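Local coordinates for protein endo-1,4-beta-mannanase (Eisenia fetida, PDB 5Y6T) that probably hydrolyses internal beta-1,4 linkages in mannan polysaccharides, as a glycoside hydrolase of family GH5, at residues Ile260-Tyr268 and Leu289-Ser299; Tyr274-Asn284 and Gln311-Tyr320. All coordinates share one frame; numbering follows the deposited sequence.

How the contacts relate
Along the chain the segments of the two contacts alternate: strand 262-266, the loop segment 274-284, strand 293-297, then the end of helix 308-317 with the turn after it. Contact 1 pairs the two parallel strands as neighbours in the wall of the beta/alpha barrel; contact 2, its centre about 10 Å away and farther from the middle of the chain, packs the loop that joins those strands against the helix that follows the second. A probable hydrogen bond between the hydroxyls of Thr-267 and Ser-278 ties the loop to the end of the first strand. Another, between Ser-299 O and Gln-311 NE2, and packing of Asn-293 on Tyr-320 join the second strand segment to the helix segment.

Contact 1 (Ile260-Tyr268 and Leu289-Ser299)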
loop_
_atom_site.group_PDB
_atom_site.type_symbol
_atom_site.label_atom_id
_atom_site.label_comp_id
_atom_site.label_asym_id
_atom_site.label_seq_id
_atom_site.Cartn_x
_atom_site.Cartn_y
_atom_site.Cartn_z
ATOM N N ILE A 260 -10.074 4.388 5.168
ATOM C CA ILE A 260 -9.524 3.684 4.014
ATOM C C ILE A 260 -10.625 2.884 3.304
ATOM O O ILE A 260 -11.748 2.794 3.848
ATOM C CB ILE A 260 -8.329 2.838 4.373
ATOM C CG1 ILE A 260 -8.704 1.636 5.204
ATOM C CG2 ILE A 260 -7.302 3.709 4.965
ATOM C CD1 ILE A 260 -7.581 0.646 5.454
ATOM N N ASP A 261 -10.363 2.388 2.102
ATOM C CA ASP A 261 -11.352 1.746 1.308
ATOM C C ASP A 261 -11.187 0.268 1.206
ATOM O O ASP A 261 -12.213 -0.418 1.031
ATOM C CB ASP A 261 -11.347 2.325 -0.102
ATOM C CG ASP A 261 -11.702 3.788 -0.085
ATOM O OD1 ASP A 261 -12.941 4.095 0.065
ATOM O OD2 ASP A 261 -10.774 4.629 -0.089
ATOM N N PHE A 262 -9.926 -0.212 1.194
ATOM C CA PHE A 262 -9.654 -1.653 1.315
ATOM C C PHE A 262 -8.495 -1.930 2.259
ATOM O O PHE A 262 -7.507 -1.177 2.341
ATOM C CB PHE A 262 -9.562 -2.400 -0.005
ATOM C CG PHE A 262 -8.396 -2.028 -0.923
ATOM C CD1 PHE A 262 -7.159 -2.622 -0.778
ATOM C CD2 PHE A 262 -8.564 -1.125 -1.943
ATOM C CE1 PHE A 262 -6.130 -2.387 -1.661
ATOM C CE2 PHE A 262 -7.518 -0.842 -2.813
ATOM C CZ PHE A 262 -6.302 -1.457 -2.652
ATOM N N TYR A 263 -8.707 -2.956 3.050
ATOM C CA TYR A 263 -7.669 -3.513 3.943
ATOM C C TYR A 263 -6.589 -4.214 3.041
ATOM O O TYR A 263 -6.810 -4.530 1.850
ATOM C CB TYR A 263 -8.259 -4.490 4.943
ATOM C CG TYR A 263 -9.229 -3.829 5.874
ATOM C CD1 TYR A 263 -8.819 -2.842 6.775
ATOM C CD2 TYR A 263 -10.551 -4.164 5.879
ATOM C CE1 TYR A 263 -9.706 -2.227 7.616
ATOM C CE2 TYR A 263 -11.463 -3.534 6.743
ATOM C CZ TYR A 263 -11.020 -2.536 7.607
ATOM O OH TYR A 263 -11.820 -1.890 8.518
ATOM N N GLN A 264 -5.415 -4.370 3.638
ATOM C CA GLN A 264 -4.299 -4.935 2.901
ATOM C C GLN A 264 -3.373 -5.627 3.909
ATOM O O GLN A 264 -2.800 -4.963 4.752
ATOM C CB GLN A 264 -3.565 -3.817 2.154
ATOM C CG GLN A 264 -2.298 -4.288 1.472
ATOM C CD GLN A 264 -1.410 -3.227 0.882
ATOM O OE1 GLN A 264 -0.195 -3.466 0.705
ATOM N NE2 GLN A 264 -1.931 -2.066 0.656
ATOM N N MET A 265 -3.275 -6.936 3.838
ATOM C CA MET A 265 -2.436 -7.695 4.712
ATOM C C MET A 265 -1.284 -8.254 3.942
ATOM O O MET A 265 -1.463 -8.864 2.908
ATOM C CB MET A 265 -3.248 -8.897 5.235
ATOM C CG MET A 265 -4.396 -8.447 6.118
ATOM S SD MET A 265 -5.248 -9.912 6.618
ATOM C CE MET A 265 -6.426 -9.312 7.789
ATOM N N HIS A 266 -0.086 -8.028 4.425
ATOM C CA HIS A 266 1.114 -8.700 3.914
ATOM C C HIS A 266 1.345 -10.009 4.668
ATOM O O HIS A 266 0.828 -10.181 5.795
ATOM C CB HIS A 266 2.311 -7.821 4.166
ATOM C CG HIS A 266 2.179 -6.483 3.507
ATOM N ND1 HIS A 266 3.034 -5.424 3.768
ATOM C CD2 HIS A 266 1.224 -6.000 2.681
ATOM C CE1 HIS A 266 2.644 -4.386 3.062
ATOM N NE2 HIS A 266 1.553 -4.707 2.395
ATOM N N THR A 267 2.010 -10.976 4.044
ATOM C CA THR A 267 2.215 -12.182 4.805
ATOM C C THR A 267 3.480 -12.860 4.345
ATOM O O THR A 267 3.689 -13.077 3.124
ATOM C CB THR A 267 1.005 -13.154 4.785
ATOM O OG1 THR A 267 1.229 -14.276 5.722
ATOM C CG2 THR A 267 0.748 -13.693 3.325
ATOM N N TYR A 268 4.303 -13.185 5.321
ATOM C CA TYR A 268 5.514 -13.963 5.104
ATOM C C TYR A 268 5.661 -15.004 6.177
ATOM O O TYR A 268 5.189 -14.816 7.325
ATOM C CB TYR A 268 6.711 -13.058 5.201
ATOM C CG TYR A 268 6.729 -11.993 4.101
ATOM C CD1 TYR A 268 7.246 -12.291 2.824
ATOM C CD2 TYR A 268 6.238 -10.709 4.327
ATOM C CE1 TYR A 268 7.378 -11.296 1.878
ATOM C CE2 TYR A 268 6.299 -9.717 3.357
ATOM C CZ TYR A 268 6.841 -10.017 2.103
ATOM O OH TYR A 268 6.962 -9.039 1.151
ATOM N N LEU A 289 -14.328 -8.692 7.814
ATOM C CA LEU A 289 -14.016 -7.285 7.554
ATOM C C LEU A 289 -15.157 -6.562 6.901
ATOM O O LEU A 289 -15.932 -7.167 6.148
ATOM C CB LEU A 289 -12.739 -7.188 6.657
ATOM C CG LEU A 289 -11.509 -7.848 7.257
ATOM C CD1 LEU A 289 -10.372 -7.988 6.246
ATOM C CD2 LEU A 289 -11.028 -7.175 8.509
ATOM N N ASP A 290 -15.189 -5.264 7.148
ATOM C CA ASP A 290 -16.104 -4.298 6.527
ATOM C C ASP A 290 -15.628 -3.589 5.273
ATOM O O ASP A 290 -16.237 -2.591 4.824
ATOM C CB ASP A 290 -16.628 -3.277 7.578
ATOM C CG ASP A 290 -15.517 -2.413 8.183
ATOM O OD1 ASP A 290 -14.338 -2.668 7.900
ATOM O OD2 ASP A 290 -15.790 -1.633 9.157
ATOM N N LYS A 291 -14.548 -4.119 4.663
ATOM C CA LYS A 291 -13.966 -3.626 3.403
ATOM C C LYS A 291 -13.347 -4.851 2.764
ATOM O O LYS A 291 -12.993 -5.821 3.462
ATOM C CB LYS A 291 -12.834 -2.613 3.669
ATOM C CG LYS A 291 -13.281 -1.455 4.572
ATOM C CD LYS A 291 -12.106 -0.499 4.825
ATOM C CE LYS A 291 -12.352 0.518 5.932
ATOM N NZ LYS A 291 -13.487 1.399 5.653
ATOM N N PRO A 292 -13.177 -4.813 1.439
ATOM C CA PRO A 292 -12.355 -5.830 0.793
ATOM C C PRO A 292 -10.943 -5.836 1.330
ATOM O O PRO A 292 -10.550 -4.865 1.989
ATOM C CB PRO A 292 -12.407 -5.436 -0.709
ATOM C CG PRO A 292 -13.124 -4.197 -0.845
ATOM C CD PRO A 292 -13.510 -3.699 0.539
ATOM N N ASN A 293 -10.186 -6.916 1.043
ATOM C CA ASN A 293 -8.849 -7.133 1.551
ATOM C C ASN A 293 -7.971 -7.650 0.458
ATOM O O ASN A 293 -8.317 -8.629 -0.178
ATOM C CB ASN A 293 -8.946 -8.185 2.665
ATOM C CG ASN A 293 -7.675 -8.343 3.457
ATOM O OD1 ASN A 293 -6.773 -7.496 3.432
ATOM N ND2 ASN A 293 -7.631 -9.374 4.246
ATOM N N ASN A 294 -6.789 -7.061 0.331
ATOM C CA ASN A 294 -5.740 -7.360 -0.670
ATOM C C ASN A 294 -4.574 -7.982 -0.011
ATOM O O ASN A 294 -4.112 -7.470 0.962
ATOM C CB ASN A 294 -5.375 -6.065 -1.335
ATOM C CG ASN A 294 -4.291 -6.214 -2.394
ATOM O OD1 ASN A 294 -3.318 -6.935 -2.214
ATOM N ND2 ASN A 294 -4.435 -5.486 -3.475
ATOM N N ILE A 295 -4.054 -9.123 -0.523
ATOM C CA ILE A 295 -2.816 -9.667 0.040
ATOM C C ILE A 295 -1.700 -8.867 -0.677
ATOM O O ILE A 295 -1.199 -9.298 -1.751
ATOM C CB ILE A 295 -2.691 -11.172 -0.162
ATOM C CG1 ILE A 295 -3.973 -11.920 0.270
ATOM C CG2 ILE A 295 -1.430 -11.676 0.548
ATOM C CD1 ILE A 295 -3.887 -13.465 0.234
ATOM N N GLY A 296 -1.293 -7.767 -0.041
ATOM C CA GLY A 296 -0.477 -6.682 -0.662
ATOM C C GLY A 296 1.008 -6.990 -0.801
ATOM O O GLY A 296 1.743 -6.269 -1.461
ATOM N N GLU A 297 1.490 -8.009 -0.060
ATOM C CA GLU A 297 2.829 -8.553 -0.228
ATOM C C GLU A 297 2.836 -10.033 0.211
ATOM O O GLU A 297 2.208 -10.406 1.195
ATOM C CB GLU A 297 3.839 -7.881 0.667
ATOM C CG GLU A 297 4.126 -6.393 0.454
ATOM C CD GLU A 297 5.227 -5.822 1.346
ATOM O OE1 GLU A 297 6.022 -6.664 1.942
ATOM O OE2 GLU A 297 5.324 -4.548 1.464
ATOM N N PHE A 298 3.626 -10.809 -0.508
ATOM C CA PHE A 298 3.984 -12.202 -0.181
ATOM C C PHE A 298 5.027 -12.601 -1.186
ATOM O O PHE A 298 5.236 -11.934 -2.187
ATOM C CB PHE A 298 2.788 -13.153 -0.316
ATOM C CG PHE A 298 2.149 -13.141 -1.661
ATOM C CD1 PHE A 298 1.232 -12.153 -2.060
ATOM C CD2 PHE A 298 2.552 -14.022 -2.631
ATOM C CE1 PHE A 298 0.673 -12.160 -3.330
ATOM C CE2 PHE A 298 2.041 -13.986 -3.904
ATOM C CZ PHE A 298 1.137 -13.050 -4.284
ATOM N N SER A 299 5.671 -13.756 -0.970
ATOM C CA SER A 299 6.609 -14.209 -1.990
ATOM C C SER A 299 6.794 -15.711 -1.777
ATOM O O SER A 299 6.463 -16.250 -0.705
ATOM C CB SER A 299 7.929 -13.490 -1.872
ATOM O OG SER A 299 8.620 -13.825 -0.698
HETATM O O HOH W 1 4.982 -14.995 1.668
#
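Glu-297 spans the imidazole of His-266 and reaches the phenol of Tyr-268. Its CB lies 3.6 Å from CG of His-266 and also borders the Tyr-268 hydroxyl. CG, anti to the carbonyl carbon (chi1 -64°), sits over the middle of the His-266 ring, 3.5 Å from its centroid, in a CH-pi contact. The chain stays extended, which carries CD past ND1 and CE1 and stacks the carboxylate on the imidazole with the planes 19° apart. At the tip, OE1 accepts from OH of Tyr-268 at 2.7 Å, on the anti side and somewhat out of the carboxylate plane; OE2 forms a salt bridge with Arg-67 and binds a Tris molecule, probably from the crystallisation liquor. Strands 262-266 and 293-297 are parallel neighbours in the beta/alpha barrel, and the position of Glu-297, at the end of strand 293-297, is consistent with that of the catalytic nucleophile in GH5 enzymes. His-266 is held by its nitrogens: NE2 donates in the ring plane to OE1 of Gln-264 at 2.7 Å, and ND1 is hydrogen-bonded to OE2 of Glu-167. Farther down the strands, Tyr-263 N donates to Pro-292 O at 2.9 Å. CD of Lys-291 lies over one face of the Tyr-263 ring, toward its rim, in a CH-pi contact, and the ring's OH meets the syn lone pair of Asp-290 OD1 at 2.7 Å. Bent at its last torsion, Lys-291 places NZ 2.9 Å from Ile-260 O and in a salt bridge with Asp-246.

Contact 2 (Tyr274-Asn284 and Gln311-Tyr320); sequences YTSSSPLLVPN and QFDWAYTQGY
Leu-280 and Trp-314 meet at the apolar centre, CD2 of the leucine lying 4.2 Å from CD1 of the indole. The same methyl rests on the backbone of Gln-311, while CD1 of Leu-280 touches the glutamine side chain. Beside them CB of Pro-279 packs on CE2 of Tyr-320 at 3.7 Å. With CG anti to the backbone N (chi1 -179°), Trp-314 swings its indole out from the helix against the loop: Leu-280 O lies 3.2 Å above one face of the ring, toward the rim, and CG of Gln-318 covers the centre of the opposite face. Both aromatic side chains donate to one carbonyl. Val-282 O accepts from NE1 of Trp-314 at 3.2 Å and from OH of Tyr-320 at 2.7 Å, the two donors coming from opposite faces of the carbonyl plane. With an alanine at Trp-314, Val-282 O would probably lose its indole donor and a gap would open between Leu-280 and Gln-318. CB of Asn-284 stands over the centre of the Tyr-320 ring, 3.6 Å from the centroid, in a CH-pi contact. At the polar edge, Asn-284 N donates to Gln-318 O at 2.9 Å, nearly straight on, and OD1 of Asn-284 is hydrogen-bonded to ND2 of Asn-293. At the other margin, NE2 of Gln-311 makes a weak bond to OH of Tyr-274 and another hydrogen bond to Ser-299 O. The arrangement fits a beta/alpha barrel, where the loop entering strand 293-297 folds back against the helix that follows that strand.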
loop_
_atom_site.group_PDB
_atom_site.type_symbol
_atom_site.label_atom_id
_atom_site.label_comp_id
_atom_site.label_asym_id
_atom_site.label_seq_id
_atom_site.Cartn_x
_atom_site.Cartn_y
_atom_site.Cartn_z
ATOM N N TYR A 274 4.008 -20.173 7.942
ATOM C CA TYR A 274 3.079 -19.065 8.091
ATOM C C TYR A 274 2.374 -19.204 9.430
ATOM O O TYR A 274 2.226 -20.327 9.979
ATOM C CB TYR A 274 2.055 -19.119 6.972
ATOM C CG TYR A 274 2.564 -18.669 5.635
ATOM C CD1 TYR A 274 2.825 -17.307 5.365
ATOM C CD2 TYR A 274 2.703 -19.574 4.574
ATOM C CE1 TYR A 274 3.233 -16.903 4.093
ATOM C CE2 TYR A 274 3.172 -19.176 3.318
ATOM C CZ TYR A 274 3.403 -17.864 3.073
ATOM O OH TYR A 274 3.755 -17.434 1.820
ATOM N N THR A 275 1.917 -18.071 9.988
ATOM C CA THR A 275 0.870 -18.115 11.016
ATOM C C THR A 275 -0.366 -18.852 10.537
ATOM O O THR A 275 -0.727 -18.839 9.334
ATOM C CB THR A 275 0.449 -16.682 11.391
ATOM O OG1 THR A 275 0.200 -15.936 10.194
ATOM C CG2 THR A 275 1.537 -15.991 12.201
ATOM N N SER A 276 -1.071 -19.467 11.483
ATOM C CA SER A 276 -2.272 -20.232 11.122
ATOM C C SER A 276 -3.408 -19.305 10.625
ATOM O O SER A 276 -4.320 -19.778 9.944
ATOM C CB SER A 276 -2.697 -21.125 12.298
ATOM O OG SER A 276 -2.997 -20.289 13.418
ATOM N N SER A 277 -3.307 -17.994 10.913
ATOM C CA SER A 277 -4.271 -17.002 10.507
ATOM C C SER A 277 -3.762 -16.127 9.296
ATOM O O SER A 277 -4.395 -15.119 8.965
ATOM C CB SER A 277 -4.626 -16.100 11.696
ATOM O OG SER A 277 -3.441 -15.533 12.245
ATOM N N SER A 278 -2.671 -16.572 8.665
ATOM C CA SER A 278 -2.148 -15.946 7.451
ATOM C C SER A 278 -3.223 -15.875 6.390
ATOM O O SER A 278 -3.947 -16.897 6.180
ATOM C CB SER A 278 -0.992 -16.761 6.876
ATOM O OG SER A 278 -0.626 -16.230 5.602
ATOM N N PRO A 279 -3.274 -14.744 5.642
ATOM C CA PRO A 279 -4.242 -14.692 4.568
ATOM C C PRO A 279 -3.991 -15.646 3.437
ATOM O O PRO A 279 -4.930 -15.887 2.628
ATOM C CB PRO A 279 -4.218 -13.239 4.116
ATOM C CG PRO A 279 -2.825 -12.743 4.459
ATOM C CD PRO A 279 -2.528 -13.462 5.759
ATOM N N LEU A 280 -2.789 -16.202 3.349
ATOM C CA LEU A 280 -2.595 -17.298 2.397
ATOM C C LEU A 280 -3.042 -18.682 2.900
ATOM O O LEU A 280 -3.116 -19.626 2.102
ATOM C CB LEU A 280 -1.149 -17.343 1.975
ATOM C CG LEU A 280 -0.684 -16.253 1.017
ATOM C CD1 LEU A 280 0.813 -16.307 0.844
ATOM C CD2 LEU A 280 -1.359 -16.375 -0.356
ATOM N N LEU A 281 -3.513 -18.747 4.147
ATOM C CA LEU A 281 -4.002 -20.001 4.760
ATOM C C LEU A 281 -5.449 -20.026 5.123
ATOM O O LEU A 281 -6.028 -21.110 5.370
ATOM C CB LEU A 281 -3.167 -20.338 5.996
ATOM C CG LEU A 281 -1.832 -21.073 5.741
ATOM C CD1 LEU A 281 -0.854 -20.264 4.944
ATOM C CD2 LEU A 281 -1.238 -21.523 7.074
ATOM N N VAL A 282 -6.074 -18.838 5.259
ATOM C CA VAL A 282 -7.480 -18.733 5.618
ATOM C C VAL A 282 -8.184 -17.939 4.542
ATOM O O VAL A 282 -7.561 -17.065 3.890
ATOM C CB VAL A 282 -7.699 -18.088 6.984
ATOM C CG1 VAL A 282 -6.936 -18.837 8.082
ATOM C CG2 VAL A 282 -7.339 -16.618 6.976
ATOM N N PRO A 283 -9.461 -18.217 4.321
ATOM C CA PRO A 283 -10.273 -17.390 3.420
ATOM C C PRO A 283 -10.582 -16.038 4.019
ATOM O O PRO A 283 -10.682 -15.898 5.234
ATOM C CB PRO A 283 -11.508 -18.216 3.187
ATOM C CG PRO A 283 -11.624 -19.065 4.398
ATOM C CD PRO A 283 -10.254 -19.298 4.952
ATOM N N ASN A 284 -10.627 -15.018 3.180
ATOM C CA ASN A 284 -10.769 -13.627 3.625
ATOM C C ASN A 284 -12.073 -13.464 4.493
ATOM O O ASN A 284 -12.135 -12.638 5.384
ATOM C CB ASN A 284 -10.823 -12.710 2.450
ATOM C CG ASN A 284 -10.945 -11.280 2.866
ATOM O OD1 ASN A 284 -10.232 -10.831 3.749
ATOM N ND2 ASN A 284 -11.883 -10.605 2.329
ATOM N N GLN A 311 -0.027 -19.321 -4.299
ATOM C CA GLN A 311 -0.317 -18.148 -3.542
ATOM C C GLN A 311 -1.279 -17.241 -4.311
ATOM O O GLN A 311 -2.313 -16.827 -3.774
ATOM C CB GLN A 311 0.988 -17.458 -3.210
ATOM C CG GLN A 311 1.930 -18.220 -2.294
ATOM C CD GLN A 311 3.303 -17.634 -2.167
ATOM O OE1 GLN A 311 3.905 -17.180 -3.162
ATOM N NE2 GLN A 311 3.842 -17.603 -0.937
ATOM N N PHE A 312 -0.985 -16.931 -5.572
ATOM C CA PHE A 312 -1.936 -16.134 -6.395
ATOM C C PHE A 312 -3.267 -16.836 -6.528
ATOM O O PHE A 312 -4.352 -16.172 -6.438
ATOM C CB PHE A 312 -1.415 -15.843 -7.771
ATOM C CG PHE A 312 -0.441 -14.682 -7.812
ATOM C CD1 PHE A 312 0.907 -14.876 -7.594
ATOM C CD2 PHE A 312 -0.901 -13.415 -8.162
ATOM C CE1 PHE A 312 1.811 -13.813 -7.650
ATOM C CE2 PHE A 312 -0.025 -12.323 -8.191
ATOM C CZ PHE A 312 1.350 -12.516 -8.002
ATOM N N ASP A 313 -3.241 -18.157 -6.669
ATOM C CA ASP A 313 -4.483 -18.900 -6.784
ATOM C C ASP A 313 -5.361 -18.743 -5.519
ATOM O O ASP A 313 -6.560 -18.619 -5.604
ATOM C CB ASP A 313 -4.251 -20.407 -7.120
ATOM C CG ASP A 313 -5.541 -21.081 -7.573
ATOM O OD1 ASP A 313 -5.947 -20.824 -8.744
ATOM O OD2 ASP A 313 -6.210 -21.740 -6.733
ATOM N N TRP A 314 -4.752 -18.846 -4.365
ATOM C CA TRP A 314 -5.442 -18.768 -3.098
ATOM C C TRP A 314 -6.096 -17.395 -3.007
ATOM O O TRP A 314 -7.230 -17.275 -2.654
ATOM C CB TRP A 314 -4.469 -18.979 -1.956
ATOM C CG TRP A 314 -5.144 -18.927 -0.621
ATOM C CD1 TRP A 314 -5.301 -17.860 0.195
ATOM C CD2 TRP A 314 -5.826 -20.023 0.011
ATOM N NE1 TRP A 314 -6.076 -18.196 1.288
ATOM C CE2 TRP A 314 -6.376 -19.541 1.203
ATOM C CE3 TRP A 314 -6.018 -21.392 -0.343
ATOM C CZ2 TRP A 314 -7.102 -20.382 2.119
ATOM C CZ3 TRP A 314 -6.740 -22.219 0.542
ATOM C CH2 TRP A 314 -7.316 -21.685 1.747
ATOM N N ALA A 315 -5.341 -16.334 -3.330
ATOM C CA ALA A 315 -5.871 -14.979 -3.197
ATOM C C ALA A 315 -7.140 -14.814 -4.052
ATOM O O ALA A 315 -8.140 -14.254 -3.630
ATOM C CB ALA A 315 -4.842 -13.989 -3.635
ATOM N N TYR A 316 -7.059 -15.334 -5.269
ATOM C CA TYR A 316 -8.116 -15.201 -6.278
ATOM C C TYR A 316 -9.374 -15.962 -5.894
ATOM O O TYR A 316 -10.497 -15.499 -6.136
ATOM C CB TYR A 316 -7.617 -15.590 -7.684
ATOM C CG TYR A 316 -8.646 -15.281 -8.733
ATOM C CD1 TYR A 316 -8.770 -13.970 -9.248
ATOM C CD2 TYR A 316 -9.464 -16.249 -9.205
ATOM C CE1 TYR A 316 -9.740 -13.646 -10.186
ATOM C CE2 TYR A 316 -10.416 -15.961 -10.173
ATOM C CZ TYR A 316 -10.572 -14.646 -10.645
ATOM O OH TYR A 316 -11.517 -14.302 -11.581
ATOM N N THR A 317 -9.185 -17.131 -5.302
ATOM C CA THR A 317 -10.296 -18.039 -5.099
ATOM C C THR A 317 -10.894 -18.019 -3.685
ATOM O O THR A 317 -11.948 -18.572 -3.482
ATOM C CB THR A 317 -9.855 -19.477 -5.403
ATOM O OG1 THR A 317 -8.783 -19.871 -4.544
ATOM C CG2 THR A 317 -9.444 -19.610 -6.873
ATOM N N GLN A 318 -10.204 -17.408 -2.742
ATOM C CA GLN A 318 -10.625 -17.468 -1.322
ATOM C C GLN A 318 -10.971 -16.076 -0.788
ATOM O O GLN A 318 -10.867 -15.844 0.455
ATOM C CB GLN A 318 -9.484 -18.106 -0.524
ATOM C CG GLN A 318 -9.255 -19.570 -0.941
ATOM C CD GLN A 318 -10.465 -20.437 -0.640
ATOM O OE1 GLN A 318 -11.192 -20.163 0.274
ATOM N NE2 GLN A 318 -10.660 -21.517 -1.420
ATOM N N GLY A 319 -11.419 -15.182 -1.661
ATOM C CA GLY A 319 -12.167 -13.983 -1.157
ATOM C C GLY A 319 -11.409 -12.660 -1.105
ATOM O O GLY A 319 -11.947 -11.636 -0.662
ATOM N N TYR A 320 -10.179 -12.653 -1.617
ATOM C CA TYR A 320 -9.349 -11.424 -1.615
ATOM C C TYR A 320 -9.571 -10.611 -2.887
ATOM O O TYR A 320 -10.028 -11.118 -3.907
ATOM C CB TYR A 320 -7.875 -11.762 -1.389
ATOM C CG TYR A 320 -7.638 -12.486 -0.092
ATOM C CD1 TYR A 320 -7.799 -13.869 0.009
ATOM C CD2 TYR A 320 -7.431 -11.799 1.086
ATOM C CE1 TYR A 320 -7.672 -14.549 1.212
ATOM C CE2 TYR A 320 -7.302 -12.445 2.267
ATOM C CZ TYR A 320 -7.423 -13.820 2.358
ATOM O OH TYR A 320 -7.319 -14.414 3.571
#